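Local coordinates for protein pyridoxine 4-oxidase (Mesorhizobium loti, PDB 4HA6) that probably oxidises the 4-hydroxymethyl group of pyridoxine with bound FAD, as a member of the GMC oxidoreductase family, at residues D3-G8 / L29-G34; R217-K222 / L260-I265. All blocks are in the same frame, centred on the assembly; numbering follows the deposited sequence. Where two conformers were deposited one is given.

Interaction 1: residues D3-G8 / L29-G34; sequences DIVIVG and LLIEAG. With FAD (flavin-adenine dinucleotide), chain B.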
loop_
_atom_site.group_PDB
_atom_site.type_symbol
_atom_site.label_atom_id
_atom_site.label_comp_id
_atom_site.label_asym_id
_atom_site.label_seq_id
_atom_site.Cartn_x
_atom_site.Cartn_y
_atom_site.Cartn_z
ATOM N N ASP A 3 -6.931 -28.460 2.218
ATOM C CA ASP A 3 -7.722 -27.882 1.141
ATOM C C ASP A 3 -7.058 -26.647 0.531
ATOM O O ASP A 3 -6.859 -26.586 -0.684
ATOM C CB ASP A 3 -9.139 -27.552 1.621
ATOM C CG ASP A 3 -10.080 -28.737 1.527
ATOM O OD1 ASP A 3 -10.737 -29.045 2.547
ATOM O OD2 ASP A 3 -10.177 -29.348 0.436
ATOM N N ILE A 4 -6.734 -25.656 1.361
ATOM C CA ILE A 4 -6.150 -24.407 0.855
ATOM C C ILE A 4 -4.962 -23.973 1.685
ATOM O O ILE A 4 -5.041 -23.932 2.910
ATOM C CB ILE A 4 -7.125 -23.222 0.945
ATOM C CG1 ILE A 4 -8.559 -23.658 0.693
ATOM C CG2 ILE A 4 -6.705 -22.090 -0.008
ATOM C CD1 ILE A 4 -9.541 -22.861 1.508
ATOM N N VAL A 5 -3.879 -23.597 1.017
ATOM C CA VAL A 5 -2.739 -23.009 1.707
ATOM C C VAL A 5 -2.590 -21.540 1.316
ATOM O O VAL A 5 -2.550 -21.210 0.128
ATOM C CB VAL A 5 -1.437 -23.766 1.401
ATOM C CG1 VAL A 5 -0.240 -22.931 1.807
ATOM C CG2 VAL A 5 -1.424 -25.098 2.132
ATOM N N ILE A 6 -2.518 -20.664 2.317
ATOM C CA ILE A 6 -2.287 -19.235 2.091
ATOM C C ILE A 6 -0.842 -18.884 2.435
ATOM O O ILE A 6 -0.377 -19.126 3.568
ATOM C CB ILE A 6 -3.261 -18.356 2.933
ATOM C CG1 ILE A 6 -4.718 -18.747 2.656
ATOM C CG2 ILE A 6 -3.049 -16.878 2.671
ATOM C CD1 ILE A 6 -5.699 -18.200 3.691
ATOM N N VAL A 7 -0.131 -18.313 1.463
ATOM C CA VAL A 7 1.274 -17.973 1.654
ATOM C C VAL A 7 1.405 -16.486 1.976
ATOM O O VAL A 7 1.183 -15.631 1.112
ATOM C CB VAL A 7 2.116 -18.303 0.407
ATOM C CG1 VAL A 7 3.581 -17.904 0.625
ATOM C CG2 VAL A 7 1.998 -19.789 0.055
ATOM N N GLY A 8 1.768 -16.175 3.216
ATOM C CA GLY A 8 1.897 -14.795 3.642
ATOM C C GLY A 8 0.728 -14.341 4.497
ATOM O O GLY A 8 -0.400 -14.232 3.996
ATOM N N LEU A 29 -4.571 -23.603 5.828
ATOM C CA LEU A 29 -3.263 -23.405 6.455
ATOM C C LEU A 29 -2.697 -22.037 6.058
ATOM O O LEU A 29 -2.630 -21.701 4.868
ATOM C CB LEU A 29 -2.295 -24.521 6.047
ATOM C CG LEU A 29 -0.808 -24.315 6.341
ATOM C CD1 LEU A 29 -0.569 -24.279 7.849
ATOM C CD2 LEU A 29 0.024 -25.419 5.667
ATOM N N LEU A 30 -2.294 -21.250 7.053
ATOM C CA LEU A 30 -1.667 -19.953 6.799
ATOM C C LEU A 30 -0.174 -20.037 7.106
ATOM O O LEU A 30 0.209 -20.428 8.214
ATOM C CB LEU A 30 -2.332 -18.863 7.658
ATOM C CG LEU A 30 -1.757 -17.451 7.550
ATOM C CD1 LEU A 30 -1.773 -16.987 6.105
ATOM C CD2 LEU A 30 -2.499 -16.469 8.448
ATOM N N ILE A 31 0.670 -19.693 6.130
ATOM C CA ILE A 31 2.131 -19.768 6.324
ATOM C C ILE A 31 2.759 -18.376 6.306
ATOM O O ILE A 31 2.749 -17.702 5.269
ATOM C CB ILE A 31 2.818 -20.657 5.256
ATOM C CG1 ILE A 31 2.137 -22.026 5.177
ATOM C CG2 ILE A 31 4.319 -20.805 5.539
ATOM C CD1 ILE A 31 2.746 -22.951 4.134
ATOM N N GLU A 32 3.294 -17.954 7.453
ATOM C CA GLU A 32 3.861 -16.612 7.605
ATOM C C GLU A 32 5.356 -16.654 7.901
ATOM O O GLU A 32 5.801 -17.378 8.792
ATOM C CB GLU A 32 3.134 -15.832 8.721
ATOM C CG GLU A 32 3.851 -14.561 9.183
ATOM C CD GLU A 32 4.105 -13.571 8.053
ATOM O OE1 GLU A 32 3.272 -13.518 7.108
ATOM O OE2 GLU A 32 5.132 -12.843 8.109
ATOM N N ALA A 33 6.126 -15.861 7.165
ATOM C CA ALA A 33 7.571 -15.810 7.352
ATOM C C ALA A 33 7.959 -15.229 8.724
ATOM O O ALA A 33 8.960 -15.630 9.326
ATOM C CB ALA A 33 8.214 -15.000 6.223
ATOM N N GLY A 34 7.174 -14.282 9.219
ATOM C CA GLY A 34 7.528 -13.611 10.460
ATOM C C GLY A 34 6.985 -14.294 11.708
ATOM O O GLY A 34 6.407 -15.387 11.636
HETATM P PA FAD B . 1.725 -7.444 3.162
HETATM O O1A FAD B . 0.679 -6.879 4.112
HETATM O O2A FAD B . 3.068 -6.772 3.086
HETATM O O5B FAD B . 1.921 -9.002 3.552
HETATM C C5B FAD B . 2.969 -9.833 3.064
HETATM C C4B FAD B . 3.165 -10.898 4.133
HETATM O O4B FAD B . 3.682 -12.115 3.586
HETATM C C3B FAD B . 4.164 -10.432 5.184
HETATM O O3B FAD B . 3.590 -10.748 6.464
HETATM C C2B FAD B . 5.422 -11.256 4.918
HETATM O O2B FAD B . 6.162 -11.498 6.127
HETATM C C1B FAD B . 4.853 -12.535 4.311
HETATM N N9A FAD B . 5.749 -13.235 3.343
HETATM C C8A FAD B . 6.484 -12.667 2.362
HETATM N N7A FAD B . 7.159 -13.619 1.662
HETATM C C5A FAD B . 6.856 -14.828 2.190
HETATM C C6A FAD B . 7.223 -16.243 1.918
HETATM N N6A FAD B . 8.078 -16.569 0.897
HETATM N N1A FAD B . 6.674 -17.202 2.717
HETATM C C2A FAD B . 5.821 -16.896 3.717
HETATM N N3A FAD B . 5.450 -15.628 4.006
HETATM C C4A FAD B . 5.922 -14.566 3.294
HETATM N N1 FAD B . -1.540 1.712 3.207
HETATM C C2 FAD B . -2.623 2.466 3.470
HETATM O O2 FAD B . -3.662 2.269 2.802
HETATM N N3 FAD B . -2.619 3.440 4.401
HETATM C C4 FAD B . -1.537 3.712 5.149
HETATM O O4 FAD B . -1.545 4.635 6.007
HETATM C C4X FAD B . -0.306 2.923 4.919
HETATM N N5 FAD B . 0.830 3.142 5.613
HETATM C C5X FAD B . 1.938 2.390 5.394
HETATM C C6 FAD B . 3.102 2.618 6.124
HETATM C C7 FAD B . 4.237 1.842 5.904
HETATM C C7M FAD B . 5.488 2.100 6.706
HETATM C C8 FAD B . 4.207 0.758 4.884
HETATM C C8M FAD B . 5.438 -0.075 4.645
HETATM C C9 FAD B . 3.047 0.519 4.149
HETATM C C9A FAD B . 1.917 1.307 4.370
HETATM N N10 FAD B . 0.743 1.079 3.632
HETATM C C10 FAD B . -0.384 1.875 3.884
HETATM C "C1'" FAD B . 0.705 0.026 2.610
HETATM C "C2'" FAD B . -0.073 -1.202 3.052
HETATM O "O2'" FAD B . 0.306 -1.574 4.386
HETATM C "C3'" FAD B . 0.266 -2.322 2.065
HETATM O "O3'" FAD B . 0.040 -1.835 0.732
HETATM C "C4'" FAD B . -0.573 -3.562 2.318
HETATM O "O4'" FAD B . -0.361 -3.973 3.680
HETATM C "C5'" FAD B . -0.215 -4.689 1.344
HETATM O "O5'" FAD B . -0.693 -5.917 1.890
HETATM P P FAD B . -0.336 -7.298 1.163
HETATM O O1P FAD B . -1.243 -8.412 1.671
HETATM O O2P FAD B . -0.214 -7.066 -0.329
HETATM O O3P FAD B . 1.166 -7.557 1.663
#
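V5, I6 and V7 pair in parallel with L29, L30 and I31, the axes of strands 4-7 and 29-31 approaching to 4.8 Å with 19° between their directions. Helix 11-20 connects the two strands in the beta-alpha-beta unit of a Rossmann-type FAD-binding fold. Parallel pairing is evidenced by bonds that alternate from strand to strand: L29 N to I4 O, I6 N to L29 O, I31 N to I6 O, and G8 N to I31 O, the last at 2.7 Å with its donor tilted 20° from the carbonyl plane. One sheet face carries V5, L29 and I31: the V5 side chain lies alongside that of L29, CG2 to CD2 at 3.8 Å, while its CG1 meets I31 CD1. On the other face, L30 reaches I6 CG2 with CD1 at 3.7 Å, this face packing against L16 and A17 of helix 11-20. Beyond the strand ends the pair turns polar. G8 lies against the ribose, its CA 3.2 Å from FAD O4B, where a side chain would clash. E32, its CG anti to the backbone N (chi1 166°) and its chain bent at chi2, directs the carboxylate to the sugar: OE1 accepts from FAD O3B and G9 N, OE2 from FAD O2B and G34 N. An alanine in place of E32 would probably leave both ribose hydroxyls and the two amides without their carboxylate acceptors. The diol bonds are short, FAD O3B to E32 OE1 at 2.9 Å and FAD O2B to E32 OE2 at 2.6 Å.

Interaction 2: residues R217-K222 / L260-I265; sequences RVRRLK and LMRSGI. With FAD (flavin-adenine dinucleotide), chain B.
L260, in the last turn of helix 252-262, meets L221 of strand 217-224, its CD2 lying 4.0 Å from L221 CD1 as the two side chains cross at an angle. R262 follows, its chain bent at chi3 (-42°), which lays the guanidinium edge along the backbone of strand 217-224. Its NE donates to R219 O at 2.8 Å, nearly straight at 165°, in the carbonyl plane and on a lone pair; R262 NH2 adds a weak bond to V218 O. The R219 and R220 side chains lead elsewhere, both to salt bridges with E232. At S263, OG sits beside the backbone N (chi1 -56°) and accepts from L221 N at 2.7 Å, while also bonding to L259 O. A water joins S263 O to L221 O. G264, with positive phi, ends the helix in a Schellman motif: G264 N bonds M261 O, and I265 N returns to L260 O. V218 also reads the adenine edge, its N donating to FAD N1A at 2.9 Å and its O accepting from FAD N6A. Because V218 O takes FAD N6A and, more weakly, R262 NH2, the arginine's positive charge would probably polarise the very carbonyl that receives the adenine amine.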
loop_
_atom_site.group_PDB
_atom_site.type_symbol
_atom_site.label_atom_id
_atom_site.label_comp_id
_atom_site.label_asym_id
_atom_site.label_seq_id
_atom_site.Cartn_x
_atom_site.Cartn_y
_atom_site.Cartn_z
ATOM N N ARG A 217 9.183 -19.667 5.900
ATOM C CA ARG A 217 9.245 -19.072 4.567
ATOM C C ARG A 217 9.011 -20.081 3.456
ATOM O O ARG A 217 9.734 -21.082 3.359
ATOM C CB ARG A 217 10.618 -18.461 4.332
ATOM C CG ARG A 217 10.740 -17.033 4.772
ATOM C CD ARG A 217 12.165 -16.560 4.633
ATOM N NE ARG A 217 12.524 -15.680 5.736
ATOM C CZ ARG A 217 13.162 -14.530 5.587
ATOM N NH1 ARG A 217 13.516 -14.127 4.374
ATOM N NH2 ARG A 217 13.450 -13.789 6.649
ATOM N N VAL A 218 8.023 -19.815 2.603
ATOM C CA VAL A 218 7.812 -20.657 1.422
ATOM C C VAL A 218 8.874 -20.292 0.387
ATOM O O VAL A 218 8.955 -19.128 -0.042
ATOM C CB VAL A 218 6.410 -20.477 0.815
ATOM C CG1 VAL A 218 6.265 -21.327 -0.436
ATOM C CG2 VAL A 218 5.344 -20.860 1.834
ATOM N N ARG A 219 9.682 -21.276 -0.010
ATOM C CA ARG A 219 10.840 -21.027 -0.876
ATOM C C ARG A 219 10.530 -21.314 -2.334
ATOM O O ARG A 219 10.979 -20.585 -3.218
ATOM C CB ARG A 219 12.063 -21.862 -0.414
ATOM C CG ARG A 219 13.285 -21.785 -1.336
ATOM C CD ARG A 219 14.589 -22.225 -0.650
ATOM N NE ARG A 219 14.587 -23.643 -0.305
ATOM C CZ ARG A 219 15.502 -24.233 0.469
ATOM N NH1 ARG A 219 16.500 -23.522 0.989
ATOM N NH2 ARG A 219 15.423 -25.537 0.734
ATOM N N ARG A 220 9.787 -22.397 -2.578
ATOM C CA ARG A 220 9.420 -22.802 -3.931
ATOM C C ARG A 220 8.045 -23.457 -3.934
ATOM O O ARG A 220 7.654 -24.111 -2.951
ATOM C CB ARG A 220 10.440 -23.818 -4.484
ATOM C CG ARG A 220 11.866 -23.297 -4.665
ATOM C CD ARG A 220 12.824 -24.376 -5.216
ATOM N NE ARG A 220 13.417 -25.216 -4.171
ATOM C CZ ARG A 220 14.678 -25.650 -4.182
ATOM N NH1 ARG A 220 15.490 -25.321 -5.178
ATOM N NH2 ARG A 220 15.130 -26.408 -3.194
ATOM N N LEU A 221 7.323 -23.298 -5.045
ATOM C CA LEU A 221 6.110 -24.064 -5.304
ATOM C C LEU A 221 6.524 -25.162 -6.264
ATOM O O LEU A 221 7.222 -24.896 -7.249
ATOM C CB LEU A 221 5.044 -23.206 -5.985
ATOM C CG LEU A 221 4.733 -21.890 -5.288
ATOM C CD1 LEU A 221 3.863 -21.011 -6.161
ATOM C CD2 LEU A 221 4.065 -22.181 -3.958
ATOM N N LYS A 222 6.094 -26.389 -5.991
ATOM C CA LYS A 222 6.461 -27.509 -6.842
ATOM C C LYS A 222 5.301 -27.906 -7.748
ATOM O O LYS A 222 4.142 -28.006 -7.312
ATOM C CB LYS A 222 6.955 -28.682 -5.997
ATOM C CG LYS A 222 8.233 -28.363 -5.227
ATOM C CD LYS A 222 8.777 -29.596 -4.487
ATOM C CE LYS A 222 10.184 -29.354 -3.935
ATOM N NZ LYS A 222 10.745 -30.589 -3.293
ATOM N N LEU A 260 7.338 -16.785 -7.156
ATOM C CA LEU A 260 7.051 -17.360 -8.473
ATOM C C LEU A 260 8.345 -17.563 -9.276
ATOM O O LEU A 260 8.549 -18.636 -9.885
ATOM C CB LEU A 260 6.020 -16.519 -9.235
ATOM C CG LEU A 260 4.621 -16.470 -8.596
ATOM C CD1 LEU A 260 3.748 -15.427 -9.263
ATOM C CD2 LEU A 260 3.933 -17.843 -8.634
ATOM N N MET A 261 9.240 -16.573 -9.240
ATOM C CA MET A 261 10.500 -16.694 -9.979
ATOM C C MET A 261 11.417 -17.794 -9.412
ATOM O O MET A 261 11.964 -18.608 -10.171
ATOM C CB MET A 261 11.209 -15.337 -10.082
ATOM C CG MET A 261 10.417 -14.288 -10.870
ATOM S SD MET A 261 11.318 -12.712 -11.074
ATOM C CE MET A 261 10.806 -11.780 -9.610
ATOM N N ARG A 262 11.560 -17.837 -8.085
ATOM C CA ARG A 262 12.290 -18.930 -7.417
ATOM C C ARG A 262 11.747 -20.311 -7.813
ATOM O O ARG A 262 12.488 -21.293 -7.795
ATOM C CB ARG A 262 12.255 -18.778 -5.879
ATOM C CG ARG A 262 13.250 -17.758 -5.311
ATOM C CD ARG A 262 13.403 -17.868 -3.784
ATOM N NE ARG A 262 12.125 -18.057 -3.090
ATOM C CZ ARG A 262 11.385 -17.070 -2.582
ATOM N NH1 ARG A 262 11.788 -15.806 -2.678
ATOM N NH2 ARG A 262 10.236 -17.342 -1.974
ATOM N N SER A 263 10.458 -20.371 -8.166
ATOM C CA SER A 263 9.797 -21.622 -8.527
ATOM C C SER A 263 9.912 -21.894 -10.016
ATOM O O SER A 263 9.359 -22.875 -10.516
ATOM C CB SER A 263 8.323 -21.596 -8.130
ATOM O OG SER A 263 8.161 -21.326 -6.750
ATOM N N GLY A 264 10.632 -21.025 -10.724
ATOM C CA GLY A 264 10.842 -21.217 -12.147
ATOM C C GLY A 264 9.665 -20.712 -12.953
ATOM O O GLY A 264 9.476 -21.112 -14.104
ATOM N N ILE A 265 8.868 -19.829 -12.351
ATOM C CA ILE A 265 7.740 -19.227 -13.059
ATOM C C ILE A 265 8.004 -17.735 -13.218
ATOM O O ILE A 265 8.086 -17.002 -12.220
ATOM C CB ILE A 265 6.420 -19.449 -12.288
ATOM C CG1 ILE A 265 6.141 -20.949 -12.103
ATOM C CG2 ILE A 265 5.267 -18.796 -13.001
ATOM C CD1 ILE A 265 4.875 -21.226 -11.283
HETATM P PA FAD B . 1.725 -7.444 3.162
HETATM O O1A FAD B . 0.679 -6.879 4.112
HETATM O O2A FAD B . 3.068 -6.772 3.086
HETATM O O5B FAD B . 1.921 -9.002 3.552
HETATM C C5B FAD B . 2.969 -9.833 3.064
HETATM C C4B FAD B . 3.165 -10.898 4.133
HETATM O O4B FAD B . 3.682 -12.115 3.586
HETATM C C3B FAD B . 4.164 -10.432 5.184
HETATM O O3B FAD B . 3.590 -10.748 6.464
HETATM C C2B FAD B . 5.422 -11.256 4.918
HETATM O O2B FAD B . 6.162 -11.498 6.127
HETATM C C1B FAD B . 4.853 -12.535 4.311
HETATM N N9A FAD B . 5.749 -13.235 3.343
HETATM C C8A FAD B . 6.484 -12.667 2.362
HETATM N N7A FAD B . 7.159 -13.619 1.662
HETATM C C5A FAD B . 6.856 -14.828 2.190
HETATM C C6A FAD B . 7.223 -16.243 1.918
HETATM N N6A FAD B . 8.078 -16.569 0.897
HETATM N N1A FAD B . 6.674 -17.202 2.717
HETATM C C2A FAD B . 5.821 -16.896 3.717
HETATM N N3A FAD B . 5.450 -15.628 4.006
HETATM C C4A FAD B . 5.922 -14.566 3.294
HETATM N N1 FAD B . -1.540 1.712 3.207
HETATM C C2 FAD B . -2.623 2.466 3.470
HETATM O O2 FAD B . -3.662 2.269 2.802
HETATM N N3 FAD B . -2.619 3.440 4.401
HETATM C C4 FAD B . -1.537 3.712 5.149
HETATM O O4 FAD B . -1.545 4.635 6.007
HETATM C C4X FAD B . -0.306 2.923 4.919
HETATM N N5 FAD B . 0.830 3.142 5.613
HETATM C C5X FAD B . 1.938 2.390 5.394
HETATM C C6 FAD B . 3.102 2.618 6.124
HETATM C C7 FAD B . 4.237 1.842 5.904
HETATM C C7M FAD B . 5.488 2.100 6.706
HETATM C C8 FAD B . 4.207 0.758 4.884
HETATM C C8M FAD B . 5.438 -0.075 4.645
HETATM C C9 FAD B . 3.047 0.519 4.149
HETATM C C9A FAD B . 1.917 1.307 4.370
HETATM N N10 FAD B . 0.743 1.079 3.632
HETATM C C10 FAD B . -0.384 1.875 3.884
HETATM C "C1'" FAD B . 0.705 0.026 2.610
HETATM C "C2'" FAD B . -0.073 -1.202 3.052
HETATM O "O2'" FAD B . 0.306 -1.574 4.386
HETATM C "C3'" FAD B . 0.266 -2.322 2.065
HETATM O "O3'" FAD B . 0.040 -1.835 0.732
HETATM C "C4'" FAD B . -0.573 -3.562 2.318
HETATM O "O4'" FAD B . -0.361 -3.973 3.680
HETATM C "C5'" FAD B . -0.215 -4.689 1.344
HETATM O "O5'" FAD B . -0.693 -5.917 1.890
HETATM P P FAD B . -0.336 -7.298 1.163
HETATM O O1P FAD B . -1.243 -8.412 1.671
HETATM O O2P FAD B . -0.214 -7.066 -0.329
HETATM O O3P FAD B . 1.166 -7.557 1.663
HETATM O O HOH W 1 8.820 -25.341 -9.384
#

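Overall arrangement
Interactions 1 and 2, with centres 14 Å apart, approach the adenosine part of one FAD from different elements: 3-8/29-34 binds the ribose and lies against the adenine as well, while 217-222/260-265 hydrogen-bonds the N1A/N6A edge. They touch directly, V7 CG1 packing against V218 CG2 at 3.6 Å and A33 CB against R217 CG at 3.6 Å, which ties the parallel Rossmann-type sheet to the three-stranded antiparallel sheet. I31 adds to this seam, its CG2 lying 3.8 Å from V218 CG2. None of the pyridoxamine-pocket residues, such as H444 and H446, lies in these four segments; the geometry is consistent with a part in holding the adenosine end of FAD.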